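Local atomic coordinates of chloramphenicol acetyltransferase (Bacteroides thetaiotaomicron, PDB entry 2I9D), a protein that probably transfers an acetyl group from acetyl-CoA to a hydroxyl of the antibiotic chloramphenicol. Residues I67-D75 / M193-D201. Residues are numbered along the deposited sequence; the frame is centred on the assembly and turned at random.
Sequences IPEFRYRID and MTIHHGFID
Phe199 reaches from the loop after strand 186-196 onto the backbone of strand 72-74. Phe199 CB lies 3.9 Å from Glu69 O; from there CG, anti to the carbonyl carbon (chi1 -60°), puts one ring face against Tyr72 CB. CG, CD1 and CE1 all meet Tyr72 CB, a CH-pi contact 3.6 Å from the Phe199 ring centroid. CD2 and CE2 run beside Tyr72 O, and Phe199 CZ ends 3.8 Å from Ile74 CG1, against the carbonyl carbon of Arg73. Cut back to an alanine, this position would probably leave Tyr72 CB and Ile74 CG1 without their aromatic partner and open a gap between loop and strand. Ile74 CD1 continues to His196 NE2. At the other end Ile200 CD1 lies over one face of the Phe70 ring, while the selenomethionine Met193 brings CE to its edge, 3.6 Å from Phe70 CE1. Arg73 NH1 and NH2 both bond Phe70 O end-on and NH1 also bonds Tyr72 O, tying 3-10 segment 68-70 to strand 72-74; NE and NH2 reach Tyr144 O and Leu146 O. The loop carries the family's His-His-x-x-x-Asp-Gly signature, Phe199 at a variable position and His197 the predicted proton acceptor. The contact thus joins the small antiparallel sheet, through strand 72-74, to the end of strand 186-196 in the large mixed sheet, with Leu205 of helix 202-216 touching Met193 and Ile200.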
loop_
_atom_site.group_PDB
_atom_site.type_symbol
_atom_site.label_atom_id
_atom_site.label_comp_id
_atom_site.label_asym_id
_atom_site.label_seq_id
_atom_site.Cartn_x
_atom_site.Cartn_y
_atom_site.Cartn_z
ATOM N N ILE A 67 -6.353 20.724 9.473
ATOM C CA ILE A 67 -5.075 20.284 10.030
ATOM C C ILE A 67 -3.964 20.894 9.178
ATOM O O ILE A 67 -3.751 20.460 8.045
ATOM C CB ILE A 67 -4.974 18.720 10.093
ATOM C CG1 ILE A 67 -6.141 18.147 10.897
ATOM C CG2 ILE A 67 -3.670 18.262 10.725
ATOM C CD1 ILE A 67 -6.438 16.683 10.619
ATOM N N PRO A 68 -3.251 21.909 9.708
ATOM C CA PRO A 68 -2.418 22.741 8.833
ATOM C C PRO A 68 -1.251 22.012 8.176
ATOM O O PRO A 68 -0.727 22.485 7.175
ATOM C CB PRO A 68 -1.912 23.868 9.767
ATOM C CG PRO A 68 -2.003 23.326 11.123
ATOM C CD PRO A 68 -3.149 22.329 11.126
ATOM N N GLU A 69 -0.832 20.882 8.733
ATOM C CA GLU A 69 0.253 20.100 8.146
ATOM C C GLU A 69 -0.108 19.583 6.747
ATOM O O GLU A 69 0.775 19.306 5.946
ATOM C CB GLU A 69 0.631 18.933 9.073
ATOM C CG GLU A 69 1.502 19.340 10.281
ATOM C CD GLU A 69 0.698 20.022 11.389
ATOM O OE1 GLU A 69 -0.538 20.027 11.346
ATOM O OE2 GLU A 69 1.311 20.557 12.316
ATOM N N PHE A 70 -1.409 19.475 6.476
ATOM C CA PHE A 70 -1.934 18.982 5.201
ATOM C C PHE A 70 -2.058 20.081 4.141
ATOM O O PHE A 70 -2.527 19.831 3.039
ATOM C CB PHE A 70 -3.279 18.244 5.429
ATOM C CG PHE A 70 -3.118 16.910 6.146
ATOM C CD1 PHE A 70 -3.083 15.713 5.422
ATOM C CD2 PHE A 70 -2.969 16.864 7.541
ATOM C CE1 PHE A 70 -2.910 14.484 6.067
ATOM C CE2 PHE A 70 -2.792 15.648 8.207
ATOM C CZ PHE A 70 -2.759 14.448 7.470
ATOM N N ARG A 71 -1.626 21.294 4.485
ATOM C CA ARG A 71 -1.686 22.454 3.600
ATOM C C ARG A 71 -0.305 22.838 3.082
ATOM O O ARG A 71 -0.183 23.775 2.284
ATOM C CB ARG A 71 -2.333 23.637 4.334
ATOM C CG ARG A 71 -3.869 23.476 4.502
ATOM C CD ARG A 71 -4.583 24.806 4.719
ATOM N NE ARG A 71 -4.923 24.975 6.120
ATOM C CZ ARG A 71 -4.241 25.712 6.986
ATOM N NH1 ARG A 71 -3.188 26.405 6.599
ATOM N NH2 ARG A 71 -4.630 25.753 8.247
ATOM N N TYR A 72 0.725 22.137 3.571
ATOM C CA TYR A 72 2.103 22.389 3.188
ATOM C C TYR A 72 2.394 21.719 1.857
ATOM O O TYR A 72 2.005 20.550 1.651
ATOM C CB TYR A 72 3.069 21.845 4.244
ATOM C CG TYR A 72 3.200 22.733 5.470
ATOM C CD1 TYR A 72 4.358 23.471 5.701
ATOM C CD2 TYR A 72 2.135 22.843 6.395
ATOM C CE1 TYR A 72 4.457 24.286 6.825
ATOM C CE2 TYR A 72 2.222 23.655 7.504
ATOM C CZ TYR A 72 3.384 24.377 7.721
ATOM O OH TYR A 72 3.461 25.174 8.848
ATOM N N ARG A 73 3.074 22.460 0.972
ATOM C CA ARG A 73 3.448 22.003 -0.359
ATOM C C ARG A 73 4.873 22.421 -0.714
ATOM O O ARG A 73 5.423 23.372 -0.137
ATOM C CB ARG A 73 2.482 22.553 -1.420
ATOM C CG ARG A 73 1.025 22.224 -1.198
ATOM C CD ARG A 73 0.667 20.745 -1.522
ATOM N NE ARG A 73 -0.761 20.487 -1.277
ATOM C CZ ARG A 73 -1.299 20.122 -0.106
ATOM N NH1 ARG A 73 -0.552 19.940 0.968
ATOM N NH2 ARG A 73 -2.597 19.898 -0.013
ATOM N N ILE A 74 5.490 21.679 -1.625
ATOM C CA ILE A 74 6.731 22.104 -2.230
ATOM C C ILE A 74 6.254 22.748 -3.523
ATOM O O ILE A 74 5.736 22.047 -4.419
ATOM C CB ILE A 74 7.697 20.930 -2.542
ATOM C CG1 ILE A 74 8.057 20.137 -1.271
ATOM C CG2 ILE A 74 8.957 21.456 -3.272
ATOM C CD1 ILE A 74 9.106 19.018 -1.469
ATOM N N ASP A 75 6.382 24.074 -3.610
ATOM C CA ASP A 75 5.926 24.817 -4.791
ATOM C C ASP A 75 6.786 24.543 -6.045
ATOM O O ASP A 75 7.856 23.941 -5.938
ATOM C CB ASP A 75 5.826 26.310 -4.467
ATOM C CG ASP A 75 4.375 26.800 -4.349
ATOM O OD1 ASP A 75 3.403 25.993 -4.489
ATOM O OD2 ASP A 75 4.207 28.032 -4.122
HETATM N N MSE A 193 -4.222 7.176 1.368
HETATM C CA MSE A 193 -3.608 8.431 1.007
HETATM C C MSE A 193 -2.089 8.354 0.921
HETATM O O MSE A 193 -1.458 7.540 1.575
HETATM C CB MSE A 193 -4.061 9.560 1.947
HETATM C CG MSE A 193 -3.604 9.417 3.384
HETATM SE SE MSE A 193 -4.383 10.782 4.619
HETATM C CE MSE A 193 -4.280 12.397 3.450
ATOM N N THR A 194 -1.529 9.229 0.088
ATOM C CA THR A 194 -0.100 9.353 -0.114
ATOM C C THR A 194 0.336 10.789 0.194
ATOM O O THR A 194 -0.153 11.740 -0.398
ATOM C CB THR A 194 0.276 8.906 -1.531
ATOM O OG1 THR A 194 -0.033 7.528 -1.634
ATOM C CG2 THR A 194 1.776 9.094 -1.847
ATOM N N ILE A 195 1.216 10.935 1.173
ATOM C CA ILE A 195 1.620 12.256 1.622
ATOM C C ILE A 195 3.146 12.355 1.604
ATOM O O ILE A 195 3.818 11.349 1.400
ATOM C CB ILE A 195 0.954 12.673 3.025
ATOM C CG1 ILE A 195 1.112 11.588 4.120
ATOM C CG2 ILE A 195 -0.554 13.011 2.827
ATOM C CD1 ILE A 195 2.551 11.255 4.530
ATOM N N HIS A 196 3.681 13.566 1.762
ATOM C CA HIS A 196 5.130 13.746 1.857
ATOM C C HIS A 196 5.490 13.656 3.340
ATOM O O HIS A 196 4.958 14.410 4.134
ATOM C CB HIS A 196 5.517 15.124 1.303
ATOM C CG HIS A 196 6.978 15.296 1.069
ATOM N ND1 HIS A 196 7.895 15.339 2.095
ATOM C CD2 HIS A 196 7.681 15.479 -0.075
ATOM C CE1 HIS A 196 9.106 15.496 1.596
ATOM N NE2 HIS A 196 9.000 15.611 0.283
ATOM N N HIS A 197 6.375 12.739 3.711
ATOM C CA HIS A 197 6.720 12.543 5.121
ATOM C C HIS A 197 7.423 13.776 5.757
ATOM O O HIS A 197 7.453 13.912 6.998
ATOM C CB HIS A 197 7.603 11.296 5.284
ATOM C CG HIS A 197 7.520 10.654 6.638
ATOM N ND1 HIS A 197 7.228 11.360 7.789
ATOM C CD2 HIS A 197 7.727 9.370 7.027
ATOM C CE1 HIS A 197 7.236 10.532 8.820
ATOM N NE2 HIS A 197 7.528 9.320 8.384
ATOM N N GLY A 198 8.011 14.642 4.922
ATOM C CA GLY A 198 8.599 15.903 5.385
ATOM C C GLY A 198 7.593 16.809 6.078
ATOM O O GLY A 198 7.959 17.586 6.961
ATOM N N PHE A 199 6.319 16.675 5.704
ATOM C CA PHE A 199 5.241 17.525 6.214
ATOM C C PHE A 199 4.333 16.862 7.235
ATOM O O PHE A 199 3.671 17.547 8.016
ATOM C CB PHE A 199 4.344 18.032 5.065
ATOM C CG PHE A 199 5.057 18.851 4.025
ATOM C CD1 PHE A 199 5.886 19.907 4.388
ATOM C CD2 PHE A 199 4.851 18.601 2.661
ATOM C CE1 PHE A 199 6.528 20.685 3.421
ATOM C CE2 PHE A 199 5.494 19.367 1.680
ATOM C CZ PHE A 199 6.329 20.413 2.055
ATOM N N ILE A 200 4.255 15.536 7.189
ATOM C CA ILE A 200 3.219 14.792 7.902
ATOM C C ILE A 200 3.835 13.549 8.532
ATOM O O ILE A 200 4.541 12.795 7.845
ATOM C CB ILE A 200 2.037 14.415 6.944
ATOM C CG1 ILE A 200 1.205 15.652 6.618
ATOM C CG2 ILE A 200 1.116 13.261 7.517
ATOM C CD1 ILE A 200 0.639 15.640 5.206
ATOM N N ASP A 201 3.581 13.360 9.836
ATOM C CA ASP A 201 3.944 12.130 10.540
ATOM C C ASP A 201 2.700 11.342 10.926
ATOM O O ASP A 201 1.568 11.821 10.746
ATOM C CB ASP A 201 4.716 12.435 11.826
ATOM C CG ASP A 201 6.002 13.216 11.579
ATOM O OD1 ASP A 201 6.765 12.890 10.630
ATOM O OD2 ASP A 201 6.244 14.156 12.362
#